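Local coordinates for oligopeptide ABC transporter, periplasmic oligopeptide-binding protein, putative (Thermotoga maritima MSB8, PDB 5IPW) that probably binds oligopeptides in the periplasm and hands them to an ABC transporter for uptake, as its solute-binding family does, at residues Val110-Leu115 / Asp164-Phe169; Lys117-Ser122 / Tyr260-Asp265; Asp358-Gln363 / Asn414-Glu419. One frame throughout, in Å; residues are numbered along the deposited sequence.

Interaction 1 of 3, residues Val110-Leu115 / Asp164-Phe169; sequences VYIFHL and DYTVKF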
loop_
_atom_site.group_PDB
_atom_site.type_symbol
_atom_site.label_atom_id
_atom_site.label_comp_id
_atom_site.label_asym_id
_atom_site.label_seq_id
_atom_site.Cartn_x
_atom_site.Cartn_y
_atom_site.Cartn_z
ATOM N N VAL A 110 8.761 -23.140 -4.616
ATOM C CA VAL A 110 8.048 -23.053 -5.884
ATOM C C VAL A 110 6.580 -22.665 -5.683
ATOM O O VAL A 110 5.950 -23.023 -4.677
ATOM C CB VAL A 110 8.157 -24.354 -6.732
ATOM C CG1 VAL A 110 9.370 -25.177 -6.324
ATOM C CG2 VAL A 110 6.902 -25.206 -6.643
ATOM N N TYR A 111 6.056 -21.932 -6.664
ATOM C CA TYR A 111 4.650 -21.538 -6.706
ATOM C C TYR A 111 4.076 -21.891 -8.066
ATOM O O TYR A 111 4.676 -21.576 -9.092
ATOM C CB TYR A 111 4.510 -20.038 -6.472
ATOM C CG TYR A 111 5.043 -19.577 -5.138
ATOM C CD1 TYR A 111 6.372 -19.196 -4.993
ATOM C CD2 TYR A 111 4.220 -19.529 -4.017
ATOM C CE1 TYR A 111 6.866 -18.773 -3.771
ATOM C CE2 TYR A 111 4.703 -19.105 -2.791
ATOM C CZ TYR A 111 6.028 -18.730 -2.672
ATOM O OH TYR A 111 6.512 -18.305 -1.457
ATOM N N ILE A 112 2.930 -22.565 -8.064
ATOM C CA ILE A 112 2.197 -22.855 -9.291
ATOM C C ILE A 112 0.936 -22.004 -9.309
ATOM O O ILE A 112 0.197 -21.971 -8.328
ATOM C CB ILE A 112 1.803 -24.348 -9.395
ATOM C CG1 ILE A 112 2.971 -25.190 -9.915
ATOM C CG2 ILE A 112 0.631 -24.545 -10.351
ATOM C CD1 ILE A 112 4.155 -25.288 -8.984
ATOM N N PHE A 113 0.696 -21.323 -10.426
ATOM C CA PHE A 113 -0.552 -20.592 -10.638
ATOM C C PHE A 113 -1.330 -21.240 -11.772
ATOM O O PHE A 113 -0.784 -21.481 -12.851
ATOM C CB PHE A 113 -0.284 -19.124 -10.968
ATOM C CG PHE A 113 0.225 -18.327 -9.809
ATOM C CD1 PHE A 113 -0.655 -17.774 -8.897
ATOM C CD2 PHE A 113 1.585 -18.128 -9.630
ATOM C CE1 PHE A 113 -0.189 -17.041 -7.816
ATOM C CE2 PHE A 113 2.058 -17.393 -8.559
ATOM C CZ PHE A 113 1.169 -16.849 -7.647
ATOM N N HIS A 114 -2.608 -21.510 -11.511
ATOM C CA HIS A 114 -3.486 -22.149 -12.477
ATOM C C HIS A 114 -4.358 -21.108 -13.152
ATOM O O HIS A 114 -5.186 -20.463 -12.511
ATOM C CB HIS A 114 -4.355 -23.195 -11.788
ATOM C CG HIS A 114 -3.566 -24.288 -11.142
ATOM N ND1 HIS A 114 -3.200 -25.436 -11.813
ATOM C CD2 HIS A 114 -3.054 -24.400 -9.894
ATOM C CE1 HIS A 114 -2.507 -26.212 -11.000
ATOM N NE2 HIS A 114 -2.403 -25.607 -9.831
ATOM N N LEU A 115 -4.166 -20.961 -14.455
ATOM C CA LEU A 115 -4.827 -19.925 -15.225
ATOM C C LEU A 115 -6.166 -20.409 -15.747
ATOM O O LEU A 115 -6.515 -21.583 -15.602
ATOM C CB LEU A 115 -3.935 -19.496 -16.389
ATOM C CG LEU A 115 -2.508 -19.086 -16.018
ATOM C CD1 LEU A 115 -1.792 -18.552 -17.249
ATOM C CD2 LEU A 115 -2.497 -18.053 -14.905
ATOM N N ASP A 164 -0.132 -24.434 -21.295
ATOM C CA ASP A 164 -0.695 -23.136 -21.663
ATOM C C ASP A 164 -1.334 -22.386 -20.501
ATOM O O ASP A 164 -1.373 -21.159 -20.510
ATOM C CB ASP A 164 -1.737 -23.299 -22.771
ATOM C CG ASP A 164 -1.117 -23.562 -24.121
ATOM O OD1 ASP A 164 0.114 -23.397 -24.276
ATOM O OD2 ASP A 164 -1.877 -23.930 -25.037
ATOM N N TYR A 165 -1.838 -23.118 -19.517
ATOM C CA TYR A 165 -2.611 -22.523 -18.445
ATOM C C TYR A 165 -2.049 -22.826 -17.061
ATOM O O TYR A 165 -2.753 -22.719 -16.062
ATOM C CB TYR A 165 -4.068 -22.964 -18.599
ATOM C CG TYR A 165 -4.578 -22.615 -19.977
ATOM C CD1 TYR A 165 -4.723 -21.280 -20.360
ATOM C CD2 TYR A 165 -4.851 -23.604 -20.921
ATOM C CE1 TYR A 165 -5.157 -20.938 -21.631
ATOM C CE2 TYR A 165 -5.287 -23.275 -22.198
ATOM C CZ TYR A 165 -5.441 -21.938 -22.545
ATOM O OH TYR A 165 -5.876 -21.586 -23.803
ATOM N N THR A 166 -0.768 -23.173 -17.004
ATOM C CA THR A 166 -0.084 -23.371 -15.731
ATOM C C THR A 166 1.296 -22.751 -15.819
ATOM O O THR A 166 2.058 -23.052 -16.743
ATOM C CB THR A 166 0.074 -24.862 -15.369
ATOM O OG1 THR A 166 -1.038 -25.610 -15.868
ATOM C CG2 THR A 166 0.152 -25.028 -13.869
ATOM N N VAL A 167 1.603 -21.884 -14.859
ATOM C CA VAL A 167 2.894 -21.215 -14.785
ATOM C C VAL A 167 3.519 -21.553 -13.440
ATOM O O VAL A 167 2.833 -21.583 -12.412
ATOM C CB VAL A 167 2.775 -19.677 -14.977
ATOM C CG1 VAL A 167 1.802 -19.052 -13.988
ATOM C CG2 VAL A 167 4.144 -19.002 -14.888
ATOM N N LYS A 168 4.822 -21.812 -13.467
ATOM C CA LYS A 168 5.566 -22.235 -12.294
ATOM C C LYS A 168 6.682 -21.243 -12.026
ATOM O O LYS A 168 7.493 -20.969 -12.903
ATOM C CB LYS A 168 6.142 -23.640 -12.522
ATOM C CG LYS A 168 7.131 -24.121 -11.464
ATOM C CD LYS A 168 7.587 -25.550 -11.729
ATOM C CE LYS A 168 8.685 -25.982 -10.763
ATOM N NZ LYS A 168 8.824 -27.462 -10.693
ATOM N N PHE A 169 6.702 -20.702 -10.814
ATOM C CA PHE A 169 7.796 -19.861 -10.345
ATOM C C PHE A 169 8.618 -20.693 -9.376
ATOM O O PHE A 169 8.121 -21.050 -8.311
ATOM C CB PHE A 169 7.259 -18.630 -9.606
ATOM C CG PHE A 169 6.523 -17.655 -10.485
ATOM C CD1 PHE A 169 5.196 -17.871 -10.827
ATOM C CD2 PHE A 169 7.147 -16.503 -10.945
ATOM C CE1 PHE A 169 4.515 -16.970 -11.626
ATOM C CE2 PHE A 169 6.469 -15.599 -11.747
ATOM C CZ PHE A 169 5.151 -15.833 -12.088
#
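Phe113 and Phe169 both carry CG anti to the carbonyl carbon, beside the backbone N (chi1 -71° and -67°); the strand register puts both residues on one face of the sheet, and the like torsions bring their rings together there. The rings meet at an oblique approach with planes nearly perpendicular, at 89°, and Phe113 CD2 comes 3.7 Å from Phe169 CE1. Directly across from Phe113, Val167 holds CG1 between its backbone N and carbonyl carbon, and that methyl lies 3.7 Å from Phe113 CB. An alanine in place of Phe113 would probably open a gap beside the Phe169 ring and leave that ring freer to turn.

The backbones fix this register. Tyr111 and Phe169 form one hydrogen-bonded pair, with both N-to-O distances at 2.8 Å; Phe113 and Val167 form the next, Phe113 N reaching Val167 O at 2.9 Å. Leu115 N extends the ladder to Tyr165 O. Between the first two pairs, in a non-hydrogen-bonded pair, Ile112 faces Lys168, and its CD1 lies 4.0 Å from Lys168 CG on the extended lysine chain. Ile112 CG2 also meets Thr166 CG2 at 3.6 Å, which puts a small apolar patch on the more exposed face, where His114 NE2 bonds to Glu103 and Thr166 OG1 to Asp163.

On the other face, Phe178 meets the rings of Tyr111 and Phe169, while Ile132 of helix 129-140 packs on Val167 and Phe169. The arrangement is that of two neighbouring inner strands of a five-stranded antiparallel sheet, flanked by 94-105 and 157-163, with an aromatic and aliphatic face turned to a helix and a loop, within a family 5 solute-binding protein.

Interaction 2 of 3, residues Lys117-Ser122 / Tyr260-Asp265; sequences KGVKWS and YFWAVD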
loop_
_atom_site.group_PDB
_atom_site.type_symbol
_atom_site.label_atom_id
_atom_site.label_comp_id
_atom_site.label_asym_id
_atom_site.label_seq_id
_atom_site.Cartn_x
_atom_site.Cartn_y
_atom_site.Cartn_z
ATOM N N LYS A 117 -8.563 -21.102 -18.760
ATOM C CA LYS A 117 -8.523 -21.435 -20.168
ATOM C C LYS A 117 -9.539 -20.599 -20.940
ATOM O O LYS A 117 -10.668 -20.408 -20.497
ATOM C CB LYS A 117 -8.798 -22.932 -20.360
ATOM C CG LYS A 117 -8.867 -23.398 -21.812
ATOM C CD LYS A 117 -9.081 -24.908 -21.901
ATOM C CE LYS A 117 -9.606 -25.341 -23.267
ATOM N NZ LYS A 117 -8.607 -25.181 -24.360
ATOM N N GLY A 118 -9.120 -20.095 -22.091
ATOM C CA GLY A 118 -9.994 -19.307 -22.952
ATOM C C GLY A 118 -9.957 -17.805 -22.725
ATOM O O GLY A 118 -10.654 -17.072 -23.414
ATOM N N VAL A 119 -9.159 -17.336 -21.767
ATOM C CA VAL A 119 -8.993 -15.905 -21.575
ATOM C C VAL A 119 -8.307 -15.323 -22.798
ATOM O O VAL A 119 -7.293 -15.841 -23.263
ATOM C CB VAL A 119 -8.151 -15.564 -20.334
ATOM C CG1 VAL A 119 -7.787 -14.084 -20.328
ATOM C CG2 VAL A 119 -8.900 -15.919 -19.061
ATOM N N LYS A 120 -8.860 -14.231 -23.302
ATOM C CA LYS A 120 -8.305 -13.566 -24.455
ATOM C C LYS A 120 -7.905 -12.141 -24.103
ATOM O O LYS A 120 -8.545 -11.502 -23.273
ATOM C CB LYS A 120 -9.320 -13.596 -25.605
ATOM C CG LYS A 120 -9.409 -14.958 -26.287
ATOM C CD LYS A 120 -10.710 -15.157 -27.059
ATOM C CE LYS A 120 -11.553 -16.310 -26.513
ATOM N NZ LYS A 120 -12.066 -16.093 -25.131
ATOM N N TRP A 121 -6.829 -11.666 -24.729
ATOM C CA TRP A 121 -6.438 -10.255 -24.668
ATOM C C TRP A 121 -7.515 -9.388 -25.301
ATOM O O TRP A 121 -8.388 -9.895 -26.007
ATOM C CB TRP A 121 -5.118 -10.024 -25.413
ATOM C CG TRP A 121 -3.932 -10.666 -24.770
ATOM C CD1 TRP A 121 -3.434 -11.914 -25.020
ATOM C CD2 TRP A 121 -3.088 -10.092 -23.772
ATOM N NE1 TRP A 121 -2.339 -12.154 -24.231
ATOM C CE2 TRP A 121 -2.105 -11.054 -23.451
ATOM C CE3 TRP A 121 -3.072 -8.864 -23.108
ATOM C CZ2 TRP A 121 -1.112 -10.820 -22.500
ATOM C CZ3 TRP A 121 -2.088 -8.631 -22.163
ATOM C CH2 TRP A 121 -1.126 -9.607 -21.863
ATOM N N SER A 122 -7.434 -8.076 -25.075
ATOM C CA SER A 122 -8.455 -7.129 -25.556
ATOM C C SER A 122 -8.609 -7.070 -27.086
ATOM O O SER A 122 -9.618 -6.589 -27.589
ATOM C CB SER A 122 -8.183 -5.732 -24.999
ATOM O OG SER A 122 -6.902 -5.265 -25.387
ATOM N N TYR A 260 -13.213 -8.216 -24.131
ATOM C CA TYR A 260 -12.769 -9.563 -23.768
ATOM C C TYR A 260 -12.471 -9.709 -22.283
ATOM O O TYR A 260 -11.787 -10.656 -21.873
ATOM C CB TYR A 260 -11.524 -9.929 -24.588
ATOM C CG TYR A 260 -11.848 -10.126 -26.039
ATOM C CD1 TYR A 260 -12.359 -11.337 -26.484
ATOM C CD2 TYR A 260 -11.685 -9.099 -26.963
ATOM C CE1 TYR A 260 -12.683 -11.540 -27.812
ATOM C CE2 TYR A 260 -12.012 -9.282 -28.296
ATOM C CZ TYR A 260 -12.516 -10.516 -28.716
ATOM O OH TYR A 260 -12.857 -10.754 -30.035
ATOM N N PHE A 261 -12.976 -8.793 -21.460
ATOM C CA PHE A 261 -12.718 -8.882 -20.022
ATOM C C PHE A 261 -13.305 -10.178 -19.465
ATOM O O PHE A 261 -14.386 -10.615 -19.881
ATOM C CB PHE A 261 -13.255 -7.673 -19.251
ATOM C CG PHE A 261 -12.681 -7.551 -17.871
ATOM C CD1 PHE A 261 -11.316 -7.429 -17.689
ATOM C CD2 PHE A 261 -13.492 -7.601 -16.756
ATOM C CE1 PHE A 261 -10.768 -7.347 -16.420
ATOM C CE2 PHE A 261 -12.957 -7.512 -15.484
ATOM C CZ PHE A 261 -11.595 -7.382 -15.313
ATOM N N TRP A 262 -12.595 -10.743 -18.492
ATOM C CA TRP A 262 -12.672 -12.171 -18.153
ATOM C C TRP A 262 -13.323 -12.424 -16.807
ATOM O O TRP A 262 -13.223 -13.528 -16.281
ATOM C CB TRP A 262 -11.258 -12.775 -18.143
ATOM C CG TRP A 262 -10.266 -11.809 -17.628
ATOM C CD1 TRP A 262 -9.533 -10.924 -18.362
ATOM C CD2 TRP A 262 -9.944 -11.561 -16.262
ATOM N NE1 TRP A 262 -8.762 -10.152 -17.537
ATOM C CE2 TRP A 262 -8.993 -10.522 -16.240
ATOM C CE3 TRP A 262 -10.363 -12.116 -15.055
ATOM C CZ2 TRP A 262 -8.451 -10.028 -15.058
ATOM C CZ3 TRP A 262 -9.819 -11.624 -13.874
ATOM C CH2 TRP A 262 -8.878 -10.588 -13.884
ATOM N N ALA A 263 -13.977 -11.413 -16.242
ATOM C CA ALA A 263 -14.689 -11.589 -14.986
ATOM C C ALA A 263 -16.138 -11.229 -15.183
ATOM O O ALA A 263 -16.465 -10.401 -16.020
ATOM C CB ALA A 263 -14.086 -10.725 -13.900
ATOM N N VAL A 264 -17.000 -11.862 -14.399
ATOM C CA VAL A 264 -18.422 -11.575 -14.402
ATOM C C VAL A 264 -18.962 -11.375 -12.990
ATOM O O VAL A 264 -18.283 -11.618 -11.996
ATOM C CB VAL A 264 -19.232 -12.699 -15.081
ATOM C CG1 VAL A 264 -18.738 -12.945 -16.502
ATOM C CG2 VAL A 264 -19.157 -13.997 -14.279
ATOM N N ASP A 265 -20.187 -10.880 -12.959
ATOM C CA ASP A 265 -21.075 -10.824 -11.801
ATOM C C ASP A 265 -21.497 -12.163 -11.278
ATOM O O ASP A 265 -21.418 -13.164 -11.976
ATOM C CB ASP A 265 -22.407 -10.229 -12.268
ATOM C CG ASP A 265 -22.566 -8.845 -11.886
ATOM O OD1 ASP A 265 -21.613 -8.297 -11.307
ATOM O OD2 ASP A 265 -23.645 -8.301 -12.160
HETATM O O HOH W 1 -8.906 -9.580 -21.547
HETATM O O HOH W 2 -11.513 -13.243 -22.317
#
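Val119 is the first residue of 117-122 to touch Tyr260-Asp265: its CG2 lies 4.0 Å from Trp262 CB, and its CG1 approaches the indole obliquely near CD1. Trp262 has CG between the backbone N and the carbonyl carbon (chi1 36°), which turns the indole back beside the valine, and Phe261 CE1 sits over one indole face.

At Lys120 two waters join the packing. One water accepts from Lys120 N at 3.0 Å and donates to Tyr260 O; a second donates to Lys120 O and also to Tyr260 O, at 3.1 Å. The tyrosine carbonyl is thus gripped by two waters that reach the amide and the carbonyl of a single lysine, so the two backbones are joined without a direct hydrogen bond. The lysine side chain lends apolar carbon too, CB lying 3.9 Å from Tyr260 CD1, before the chain bends and carries its ammonium to the carbonyl oxygens of Gln41 and Arg42.

Trp121 points its CB away from 260-265 and meets Tyr260 through its carbonyl, the oxygen 3.4 Å from Tyr260 CB. Ser122 does likewise from the next peptide: its O lies at the edge of the Tyr260 ring, near the ring plane and 3.3 Å from CD2. The Ser122 hydroxyl turns to Thr238 N.

The loop 117-122 follows strand 110-115 and precedes helix 129-140, to which Trp121 NE1 is tied through Asp131. On the other side, Trp262 leads into strand 263-265, bonds through its backbone to Leu48 of strand 48-51, and sends NE1 to Leu239 O, so the contact bridges the loop before helix 129-140 and the small sheet containing strands 48-51 and 263-265.

Interaction 3 of 3, residues Asp358-Gln363 / Asn414-Glu419; sequences DVRFRQ and NKLLDE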
loop_
_atom_site.group_PDB
_atom_site.type_symbol
_atom_site.label_atom_id
_atom_site.label_comp_id
_atom_site.label_asym_id
_atom_site.label_seq_id
_atom_site.Cartn_x
_atom_site.Cartn_y
_atom_site.Cartn_z
ATOM N N ASP A 358 14.196 2.558 30.282
ATOM C CA ASP A 358 13.251 2.145 31.301
ATOM C C ASP A 358 11.853 2.257 30.714
ATOM O O ASP A 358 11.357 3.359 30.488
ATOM C CB ASP A 358 13.389 3.022 32.549
ATOM C CG ASP A 358 12.616 2.482 33.750
ATOM O OD1 ASP A 358 11.858 1.493 33.608
ATOM O OD2 ASP A 358 12.772 3.061 34.845
ATOM N N VAL A 359 11.234 1.104 30.473
ATOM C CA VAL A 359 9.878 1.024 29.920
ATOM C C VAL A 359 8.930 2.009 30.601
ATOM O O VAL A 359 8.135 2.694 29.948
ATOM C CB VAL A 359 9.280 -0.389 30.096
ATOM C CG1 VAL A 359 7.906 -0.466 29.442
ATOM C CG2 VAL A 359 10.202 -1.460 29.515
ATOM N N ARG A 360 9.021 2.057 31.925
ATOM C CA ARG A 360 8.165 2.904 32.744
ATOM C C ARG A 360 8.262 4.378 32.376
ATOM O O ARG A 360 7.276 5.106 32.475
ATOM C CB ARG A 360 8.506 2.695 34.220
ATOM C CG ARG A 360 8.070 1.327 34.743
ATOM C CD ARG A 360 9.145 0.653 35.580
ATOM N NE ARG A 360 9.612 1.516 36.663
ATOM C CZ ARG A 360 10.635 1.238 37.466
ATOM N NH1 ARG A 360 11.327 0.109 37.328
ATOM N NH2 ARG A 360 10.966 2.101 38.415
ATOM N N PHE A 361 9.449 4.815 31.954
ATOM C CA PHE A 361 9.630 6.189 31.502
ATOM C C PHE A 361 8.792 6.444 30.251
ATOM O O PHE A 361 8.169 7.504 30.115
ATOM C CB PHE A 361 11.110 6.519 31.235
ATOM C CG PHE A 361 11.340 7.964 30.859
ATOM C CD1 PHE A 361 11.087 8.984 31.772
ATOM C CD2 PHE A 361 11.767 8.313 29.583
ATOM C CE1 PHE A 361 11.268 10.320 31.429
ATOM C CE2 PHE A 361 11.953 9.648 29.236
ATOM C CZ PHE A 361 11.700 10.654 30.160
ATOM N N ARG A 362 8.770 5.467 29.348
ATOM C CA ARG A 362 8.012 5.592 28.098
ATOM C C ARG A 362 6.508 5.517 28.378
ATOM O O ARG A 362 5.752 6.400 27.956
ATOM C CB ARG A 362 8.456 4.533 27.085
ATOM C CG ARG A 362 9.956 4.578 26.810
ATOM C CD ARG A 362 10.363 3.752 25.609
ATOM N NE ARG A 362 10.201 2.310 25.811
ATOM C CZ ARG A 362 11.181 1.455 26.110
ATOM N NH1 ARG A 362 12.440 1.858 26.289
ATOM N NH2 ARG A 362 10.895 0.164 26.244
ATOM N N GLN A 363 6.092 4.488 29.123
ATOM C CA GLN A 363 4.705 4.379 29.604
ATOM C C GLN A 363 4.238 5.723 30.164
ATOM O O GLN A 363 3.175 6.243 29.785
ATOM C CB GLN A 363 4.586 3.293 30.678
ATOM C CG GLN A 363 4.749 1.877 30.141
ATOM C CD GLN A 363 4.873 0.814 31.227
ATOM O OE1 GLN A 363 4.945 1.123 32.418
ATOM N NE2 GLN A 363 4.903 -0.451 30.816
ATOM N N ASN A 414 2.963 10.821 36.313
ATOM C CA ASN A 414 3.670 11.443 37.433
ATOM C C ASN A 414 4.062 10.427 38.481
ATOM O O ASN A 414 5.191 10.424 38.961
ATOM C CB ASN A 414 2.824 12.545 38.070
ATOM C CG ASN A 414 3.197 13.916 37.561
ATOM O OD1 ASN A 414 4.376 14.217 37.418
ATOM N ND2 ASN A 414 2.205 14.753 37.282
ATOM N N LYS A 415 3.123 9.550 38.809
ATOM C CA LYS A 415 3.377 8.470 39.747
ATOM C C LYS A 415 4.449 7.524 39.216
ATOM O O LYS A 415 5.385 7.180 39.934
ATOM C CB LYS A 415 2.074 7.705 40.050
ATOM C CG LYS A 415 2.170 6.739 41.225
ATOM C CD LYS A 415 2.395 7.465 42.550
ATOM C CE LYS A 415 3.504 6.821 43.371
ATOM N NZ LYS A 415 4.069 7.755 44.384
ATOM N N LEU A 416 4.316 7.114 37.957
ATOM C CA LEU A 416 5.283 6.189 37.335
ATOM C C LEU A 416 6.728 6.705 37.334
ATOM O O LEU A 416 7.674 5.916 37.419
ATOM C CB LEU A 416 4.851 5.795 35.910
ATOM C CG LEU A 416 4.113 4.455 35.795
ATOM C CD1 LEU A 416 3.472 4.322 34.424
ATOM C CD2 LEU A 416 5.042 3.275 36.067
ATOM N N LEU A 417 6.891 8.021 37.250
ATOM C CA LEU A 417 8.210 8.634 37.353
ATOM C C LEU A 417 8.714 8.550 38.794
ATOM O O LEU A 417 9.876 8.196 39.035
ATOM C CB LEU A 417 8.160 10.087 36.879
ATOM C CG LEU A 417 7.744 10.336 35.423
ATOM C CD1 LEU A 417 7.661 11.833 35.133
ATOM C CD2 LEU A 417 8.684 9.637 34.447
ATOM N N ASP A 418 7.829 8.847 39.748
ATOM C CA ASP A 418 8.157 8.708 41.170
ATOM C C ASP A 418 8.641 7.291 41.473
ATOM O O ASP A 418 9.582 7.111 42.242
ATOM C CB ASP A 418 6.960 9.059 42.061
ATOM C CG ASP A 418 6.457 10.483 41.846
ATOM O OD1 ASP A 418 7.231 11.334 41.353
ATOM O OD2 ASP A 418 5.281 10.753 42.169
ATOM N N GLU A 419 8.014 6.292 40.855
ATOM C CA GLU A 419 8.461 4.904 41.008
ATOM C C GLU A 419 9.914 4.703 40.569
ATOM O O GLU A 419 10.623 3.878 41.145
ATOM C CB GLU A 419 7.556 3.926 40.238
ATOM C CG GLU A 419 6.425 3.307 41.059
ATOM C CD GLU A 419 5.083 4.005 40.891
ATOM O OE1 GLU A 419 4.321 4.086 41.879
ATOM O OE2 GLU A 419 4.771 4.454 39.773
HETATM O O HOH W 3 12.520 2.232 40.556
#
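Leu416 reaches across to helix 359-367 with both of its methyls. CD2 lies 3.8 Å from Arg360 CG, against the aliphatic start of the arginine, while CD1 meets Gln363 CB at 4.0 Å, one helical turn further on. The leucine therefore sits against two residues of the same helix face, and its branches cross both side chains obliquely. Alongside, Leu417 sends CD2 to Phe361, 3.7 Å from ring atom CD1. Phe361 has CG anti to the backbone N (chi1 -176°), which brings the CD1-CE1 side of its ring toward the leucine, although its CB points away from the facing helix.

A polar link lies beside this packing. Arg360 bends at chi2 and chi3, carrying its guanidinium toward the C-terminal part of helix 410-420. A water lying in the plane of that group accepts from Arg360 NH2 at 2.6 Å and donates to Glu419 O, also at 2.6 Å, linking the arginine to a carbonyl near the helix end. Such a carbonyl would probably welcome positive charge close by.

In the next shell stands Asp358, the N-cap of helix 359-367. Its OD1 takes a weak capping bond from Arg360 N, and its carboxylate lies over the guanidinium face: Arg360 NE is 3.8 Å from OD1, a long salt bridge of charges only, with no N-H aimed at the oxygen. The cap thus faces both the helix start and the arginine that leans across. On the other helix, Asp418 OD1 forms a salt bridge with Arg431.

The two segments run nearly antiparallel, at 164° with axes 8.9 Å apart. Ala364 and Leu367 continue the packing on Leu416 further along helix 359-367, and Met420 extends it on helix 410-420 against Asp358, Arg360 and Phe361.

In the fold
From the N terminus, the chain first enters interaction 1 at strand 110-115, then almost at once interaction 2 at loop 117-122. Interaction 1 closes at 164-169, bringing strands together around an excursion that includes helix 129-140; interaction 2 closes only at 260-265, so the two loops cross. They also touch, Tyr165 CE2 lying 3.6 Å from Lys117 CG, and together they tie the five-stranded antiparallel sheet to the small sheet with strand 263-265. Interaction 3 opens later, at 358-363, and at 414-419 closes a loop of 50 residues that holds helices but no strand. It lies on the opposite side of the chain's centre from the other two, its own centre about 55 Å from that of interaction 1 and about 61 Å from that of interaction 2.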